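Local atomic coordinates of beta-glucoside kinase (Listeria monocytogenes, PDB entry 4HTL), a protein that catalyses the ATP-dependent phosphorylation of cellobiose to cellobiose-6'-phosphate and may also regulate transcription of the cellobiose transport operon. Residues Phe156-Glu162 against Tyr172-Thr178; Tyr222-Cys226 against Glu256-Met261. One frame throughout, in Å; residues are numbered along the deposited sequence.

Overall arrangement
Both contacts lie on the same side of the chain's centre, their own centres about 15 Å apart, and helix 212-236 links them. Contact 1 comes first along the chain: the loop after strand 144-145 folds against the short helix 174-177. Contact 2 follows, crossing helix 212-236 with helix 253-261, which follows strand 240-244 and precedes strand 270-273 in the chain. The two meet at residues 222-226, where Leu174 CD2 packs 3.3 Å from Gly224 O and Thr178 lies against Ile225. Contact 1 also reaches helix 212-236 of the second subunit through Tyr158 and Phe160, so both copies of this helix border it, away from the ATP-binding residues inferred by similarity.

Contact 1: residues Phe156-Glu162 against Tyr172-Thr178; sequences FGYMFSE and YTLNETT
A single beta bridge, Phe160 against Thr173, fastens the loop carrying Phe156-Glu162 to the start of helix 174-177. Ser161 N donates to Tyr172 O at 2.9 Å, and Leu174 N meets Met159 O almost head-on, the C=O...N angle being 171°. One residue on, Asn175 N finds a lone pair of Gly157 O at 2.8 Å, so loop carbonyls take up two N-H groups of the helix's first turn. Thr173 occupies the N-cap position and turns its hydroxyl to Gly170 O. Gly157 suits its place because a side-chain carbon there would run into Asn175 OD1, which is itself held by Ile135 N. At the other end, Ser161 OG and Thr177 OG1 hydrogen-bond at 2.7 Å. Ser161 reaches across with OG set between its backbone N and carbonyl carbon (chi1 60°), and Thr178 OG1 extends the hydroxyl chain from Thr177. Beside these polar links, Leu174 packs one methyl, CD1, 3.6 Å from CE of Met159 (a selenomethionine) and the other, CD2, against Ser161 CB. Facing the second subunit, Phe160 and Tyr158 stack on its Tyr230 and Tyr234, making this beta-bridged junction of loop and helix start part of the dimer interface of this ROK-family kinase.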
loop_
_atom_site.group_PDB
_atom_site.type_symbol
_atom_site.label_atom_id
_atom_site.label_comp_id
_atom_site.label_asym_id
_atom_site.label_seq_id
_atom_site.Cartn_x
_atom_site.Cartn_y
_atom_site.Cartn_z
ATOM N N PHE A 156 7.769 -3.365 3.032
ATOM C CA PHE A 156 7.037 -4.512 2.494
ATOM C C PHE A 156 7.269 -5.771 3.325
ATOM O O PHE A 156 6.392 -6.620 3.410
ATOM C CB PHE A 156 7.382 -4.818 1.042
ATOM C CG PHE A 156 6.987 -3.775 0.024
ATOM C CD1 PHE A 156 6.194 -2.665 0.317
ATOM C CD2 PHE A 156 7.357 -3.991 -1.296
ATOM C CE1 PHE A 156 5.860 -1.745 -0.686
ATOM C CE2 PHE A 156 7.032 -3.092 -2.299
ATOM C CZ PHE A 156 6.257 -1.966 -1.999
ATOM N N GLY A 157 8.440 -5.864 3.982
ATOM C CA GLY A 157 8.732 -7.008 4.789
ATOM C C GLY A 157 7.914 -7.151 6.051
ATOM O O GLY A 157 7.924 -8.207 6.692
ATOM N N TYR A 158 7.228 -6.083 6.434
ATOM C CA TYR A 158 6.359 -6.112 7.620
ATOM C C TYR A 158 4.939 -6.591 7.304
ATOM O O TYR A 158 4.119 -6.722 8.220
ATOM C CB TYR A 158 6.315 -4.738 8.288
ATOM C CG TYR A 158 7.532 -4.419 9.119
ATOM C CD1 TYR A 158 8.737 -4.037 8.543
ATOM C CD2 TYR A 158 7.484 -4.552 10.498
ATOM C CE1 TYR A 158 9.836 -3.766 9.342
ATOM C CE2 TYR A 158 8.575 -4.271 11.288
ATOM C CZ TYR A 158 9.746 -3.887 10.702
ATOM O OH TYR A 158 10.836 -3.590 11.508
HETATM N N MSE A 159 4.637 -6.932 6.048
HETATM C CA MSE A 159 3.322 -7.510 5.792
HETATM C C MSE A 159 3.248 -8.884 6.461
HETATM O O MSE A 159 4.202 -9.675 6.453
HETATM C CB MSE A 159 3.037 -7.711 4.315
HETATM C CG MSE A 159 2.880 -6.408 3.472
HETATM SE SE MSE A 159 2.349 -6.723 1.693
HETATM C CE MSE A 159 4.040 -7.167 0.973
ATOM N N PHE A 160 2.104 -9.146 7.056
ATOM C CA PHE A 160 1.839 -10.473 7.632
ATOM C C PHE A 160 1.703 -11.509 6.528
ATOM O O PHE A 160 0.896 -11.385 5.601
ATOM C CB PHE A 160 0.580 -10.414 8.529
ATOM C CG PHE A 160 0.799 -9.729 9.866
ATOM C CD1 PHE A 160 1.697 -10.217 10.756
ATOM C CD2 PHE A 160 0.095 -8.609 10.213
ATOM C CE1 PHE A 160 1.940 -9.600 11.975
ATOM C CE2 PHE A 160 0.272 -8.016 11.421
ATOM C CZ PHE A 160 1.212 -8.490 12.300
ATOM N N SER A 161 2.436 -12.606 6.666
ATOM C CA SER A 161 2.258 -13.761 5.790
ATOM C C SER A 161 1.373 -14.846 6.387
ATOM O O SER A 161 1.011 -15.781 5.717
ATOM C CB SER A 161 3.631 -14.326 5.450
ATOM O OG SER A 161 4.351 -14.740 6.615
ATOM N N GLU A 162 0.962 -14.669 7.631
ATOM C CA GLU A 162 0.053 -15.558 8.292
ATOM C C GLU A 162 -0.672 -14.805 9.388
ATOM O O GLU A 162 -0.311 -13.665 9.705
ATOM C CB GLU A 162 0.746 -16.748 8.869
ATOM C CG GLU A 162 1.784 -16.396 9.917
ATOM C CD GLU A 162 2.577 -17.616 10.360
ATOM O OE1 GLU A 162 2.117 -18.364 11.250
ATOM O OE2 GLU A 162 3.643 -17.852 9.772
ATOM N N TYR A 172 5.675 -13.149 12.353
ATOM C CA TYR A 172 4.618 -13.552 11.427
ATOM C C TYR A 172 4.620 -12.737 10.120
ATOM O O TYR A 172 3.673 -12.843 9.262
ATOM C CB TYR A 172 3.271 -13.464 12.123
ATOM C CG TYR A 172 3.264 -14.183 13.416
ATOM C CD1 TYR A 172 3.164 -15.563 13.474
ATOM C CD2 TYR A 172 3.481 -13.486 14.625
ATOM C CE1 TYR A 172 3.167 -16.218 14.686
ATOM C CE2 TYR A 172 3.524 -14.165 15.834
ATOM C CZ TYR A 172 3.414 -15.535 15.850
ATOM O OH TYR A 172 3.390 -16.226 17.077
ATOM N N THR A 173 5.696 -11.992 9.938
ATOM C CA THR A 173 5.884 -11.103 8.777
ATOM C C THR A 173 6.866 -11.681 7.773
ATOM O O THR A 173 7.709 -12.522 8.112
ATOM C CB THR A 173 6.312 -9.683 9.186
ATOM O OG1 THR A 173 7.671 -9.692 9.659
ATOM C CG2 THR A 173 5.375 -9.103 10.195
ATOM N N LEU A 174 6.756 -11.229 6.526
ATOM C CA LEU A 174 7.629 -11.702 5.413
ATOM C C LEU A 174 9.099 -11.633 5.796
ATOM O O LEU A 174 9.855 -12.565 5.482
ATOM C CB LEU A 174 7.387 -10.912 4.138
ATOM C CG LEU A 174 6.018 -11.110 3.446
ATOM C CD1 LEU A 174 5.782 -10.044 2.363
ATOM C CD2 LEU A 174 5.856 -12.552 2.887
ATOM N N ASN A 175 9.502 -10.562 6.500
ATOM C CA ASN A 175 10.907 -10.419 6.947
ATOM C C ASN A 175 11.432 -11.636 7.676
ATOM O O ASN A 175 12.648 -11.895 7.644
ATOM C CB ASN A 175 11.062 -9.212 7.859
ATOM C CG ASN A 175 11.243 -7.904 7.096
ATOM O OD1 ASN A 175 11.865 -7.891 6.043
ATOM N ND2 ASN A 175 10.775 -6.782 7.666
ATOM N N GLU A 176 10.559 -12.253 8.461
ATOM C CA GLU A 176 10.910 -13.406 9.253
ATOM C C GLU A 176 10.381 -14.754 8.809
ATOM O O GLU A 176 10.695 -15.773 9.449
ATOM C CB GLU A 176 10.594 -13.135 10.743
ATOM C CG GLU A 176 11.231 -11.837 11.213
ATOM C CD GLU A 176 11.169 -11.580 12.717
ATOM O OE1 GLU A 176 11.309 -12.548 13.485
ATOM O OE2 GLU A 176 11.020 -10.377 13.107
ATOM N N THR A 177 9.580 -14.798 7.739
ATOM C CA THR A 177 9.045 -16.071 7.220
ATOM C C THR A 177 9.445 -16.395 5.798
ATOM O O THR A 177 9.336 -17.550 5.389
ATOM C CB THR A 177 7.482 -16.040 7.212
ATOM O OG1 THR A 177 6.994 -15.053 6.302
ATOM C CG2 THR A 177 6.958 -15.730 8.632
ATOM N N THR A 178 9.807 -15.370 5.021
ATOM C CA THR A 178 9.887 -15.484 3.578
ATOM C C THR A 178 11.113 -14.767 2.980
ATOM O O THR A 178 10.991 -13.721 2.328
ATOM C CB THR A 178 8.573 -15.017 2.945
ATOM O OG1 THR A 178 7.460 -15.598 3.654
ATOM C CG2 THR A 178 8.482 -15.302 1.462
#

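Contact 2: residues Tyr222-Cys226 against Glu256-Met261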
loop_
_atom_site.group_PDB
_atom_site.type_symbol
_atom_site.label_atom_id
_atom_site.label_comp_id
_atom_site.label_asym_id
_atom_site.label_seq_id
_atom_site.Cartn_x
_atom_site.Cartn_y
_atom_site.Cartn_z
ATOM N N TYR A 222 7.537 -19.671 -1.892
ATOM C CA TYR A 222 6.802 -19.065 -2.990
ATOM C C TYR A 222 5.393 -18.664 -2.567
ATOM O O TYR A 222 4.884 -17.610 -2.972
ATOM C CB TYR A 222 6.768 -19.998 -4.198
ATOM C CG TYR A 222 8.081 -20.058 -4.968
ATOM C CD1 TYR A 222 8.845 -18.927 -5.173
ATOM C CD2 TYR A 222 8.459 -21.183 -5.647
ATOM C CE1 TYR A 222 10.019 -18.948 -5.892
ATOM C CE2 TYR A 222 9.634 -21.204 -6.416
ATOM C CZ TYR A 222 10.408 -20.105 -6.515
ATOM O OH TYR A 222 11.549 -20.181 -7.281
ATOM N N THR A 223 4.791 -19.439 -1.685
ATOM C CA THR A 223 3.456 -19.070 -1.169
ATOM C C THR A 223 3.521 -17.746 -0.387
ATOM O O THR A 223 2.679 -16.908 -0.550
ATOM C CB THR A 223 2.847 -20.191 -0.295
ATOM O OG1 THR A 223 2.580 -21.343 -1.123
ATOM C CG2 THR A 223 1.529 -19.720 0.445
ATOM N N GLY A 224 4.559 -17.555 0.418
ATOM C CA GLY A 224 4.727 -16.340 1.120
ATOM C C GLY A 224 4.916 -15.177 0.174
ATOM O O GLY A 224 4.343 -14.113 0.366
ATOM N N ILE A 225 5.743 -15.360 -0.863
ATOM C CA ILE A 225 5.926 -14.287 -1.851
ATOM C C ILE A 225 4.580 -13.937 -2.552
ATOM O O ILE A 225 4.226 -12.751 -2.690
ATOM C CB ILE A 225 6.980 -14.609 -2.902
ATOM C CG1 ILE A 225 8.348 -14.761 -2.224
ATOM C CG2 ILE A 225 7.061 -13.486 -3.964
ATOM C CD1 ILE A 225 9.432 -15.369 -3.104
ATOM N N CYS A 226 3.839 -14.978 -2.938
ATOM C CA CYS A 226 2.534 -14.787 -3.561
ATOM C C CYS A 226 1.550 -14.035 -2.628
ATOM O O CYS A 226 0.749 -13.257 -3.116
ATOM C CB CYS A 226 1.932 -16.114 -3.988
ATOM S SG CYS A 226 2.752 -16.822 -5.434
ATOM N N GLU A 256 8.853 -19.267 -12.158
ATOM C CA GLU A 256 8.383 -20.105 -11.018
ATOM C C GLU A 256 7.299 -19.389 -10.183
ATOM O O GLU A 256 6.327 -19.977 -9.788
ATOM C CB GLU A 256 9.545 -20.532 -10.167
ATOM C CG GLU A 256 10.442 -21.554 -10.860
ATOM C CD GLU A 256 11.539 -22.026 -9.933
ATOM O OE1 GLU A 256 12.530 -21.376 -9.777
ATOM O OE2 GLU A 256 11.412 -23.069 -9.354
ATOM N N LEU A 257 7.482 -18.088 -9.985
ATOM C CA LEU A 257 6.496 -17.274 -9.286
ATOM C C LEU A 257 5.235 -17.132 -10.085
ATOM O O LEU A 257 4.157 -17.237 -9.549
ATOM C CB LEU A 257 7.021 -15.887 -8.966
ATOM C CG LEU A 257 7.927 -15.758 -7.770
ATOM C CD1 LEU A 257 8.374 -14.293 -7.641
ATOM C CD2 LEU A 257 7.279 -16.336 -6.505
ATOM N N LYS A 258 5.350 -16.911 -11.396
ATOM C CA LYS A 258 4.151 -16.836 -12.234
ATOM C C LYS A 258 3.348 -18.131 -12.144
ATOM O O LYS A 258 2.120 -18.108 -12.167
ATOM C CB LYS A 258 4.519 -16.543 -13.698
ATOM C CG LYS A 258 4.948 -15.101 -13.986
ATOM C CD LYS A 258 5.334 -15.010 -15.447
ATOM C CE LYS A 258 5.761 -13.635 -15.829
ATOM N NZ LYS A 258 6.239 -13.655 -17.234
ATOM N N HIS A 259 4.044 -19.267 -12.160
ATOM C CA HIS A 259 3.389 -20.577 -12.045
ATOM C C HIS A 259 2.599 -20.648 -10.738
ATOM O O HIS A 259 1.380 -20.910 -10.691
ATOM C CB HIS A 259 4.452 -21.668 -12.148
ATOM C CG HIS A 259 3.917 -23.063 -12.093
ATOM N ND1 HIS A 259 3.354 -23.691 -13.172
ATOM C CD2 HIS A 259 3.942 -23.988 -11.067
ATOM C CE1 HIS A 259 3.049 -24.953 -12.814
ATOM N NE2 HIS A 259 3.415 -25.137 -11.541
ATOM N N HIS A 260 3.275 -20.356 -9.646
ATOM C CA HIS A 260 2.633 -20.369 -8.328
ATOM C C HIS A 260 1.464 -19.407 -8.230
ATOM O O HIS A 260 0.431 -19.691 -7.587
ATOM C CB HIS A 260 3.681 -20.058 -7.264
ATOM C CG HIS A 260 3.487 -20.797 -5.993
ATOM N ND1 HIS A 260 3.892 -22.099 -5.823
ATOM C CD2 HIS A 260 2.946 -20.386 -4.786
ATOM C CE1 HIS A 260 3.598 -22.485 -4.572
ATOM N NE2 HIS A 260 3.022 -21.439 -3.930
HETATM N N MSE A 261 1.618 -18.236 -8.860
HETATM C CA MSE A 261 0.579 -17.217 -8.903
HETATM C C MSE A 261 -0.672 -17.607 -9.667
HETATM O O MSE A 261 -1.706 -16.970 -9.521
HETATM C CB MSE A 261 1.123 -15.889 -9.472
HETATM C CG MSE A 261 1.932 -15.061 -8.525
HETATM SE SE MSE A 261 1.004 -14.396 -6.964
HETATM C CE MSE A 261 -0.243 -13.081 -7.696
#
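Glu256 OE1 is gripped by three groups: Arg250 in a salt bridge, the Thr252 hydroxyl, and, more weakly, Tyr222 OH at 2.9 Å. The carboxylate is turned 75° from the phenol ring, and the arginine probably keeps it ionised. His260 adopts two conformers, and its contacts here hold for one of them. The shortest polar bond between Tyr222-Cys226 and Glu256-Met261 joins Thr223 OG1 to His260 NE2 at 2.8 Å; the hydroxyl lies in the plane of the imidazole, at its edge, and also bonds to Thr219 O. Thr223 thus ties the histidine to a buried helix surface. The His260 ring lies flat over Tyr222 CB, which stands 3.8 Å from the ring centroid and only 6° off the normal, a CH-pi contact, while Cys226 SG meets the ring edge, 3.6 Å from CD2. These side chains belong to two helices of the ROK fold; the axes of segments 222-226 and 256-261 cross at -74°, 9.7 Å apart at their closest, a separation bridged by sizeable groups. Met261 (a selenomethionine) folds back at chi2 and chi3 and brings SE to 3.4 Å from Cys226 SG; the short cysteine fits between Met261 and the histidine edge. Next to the histidine, Leu257, also with two conformers, sets CD2 between the Tyr222 ring and Ile225 CG2, 3.8 Å from the latter, and Ile225 carries this apolar layer on to Thr178 and Ile247.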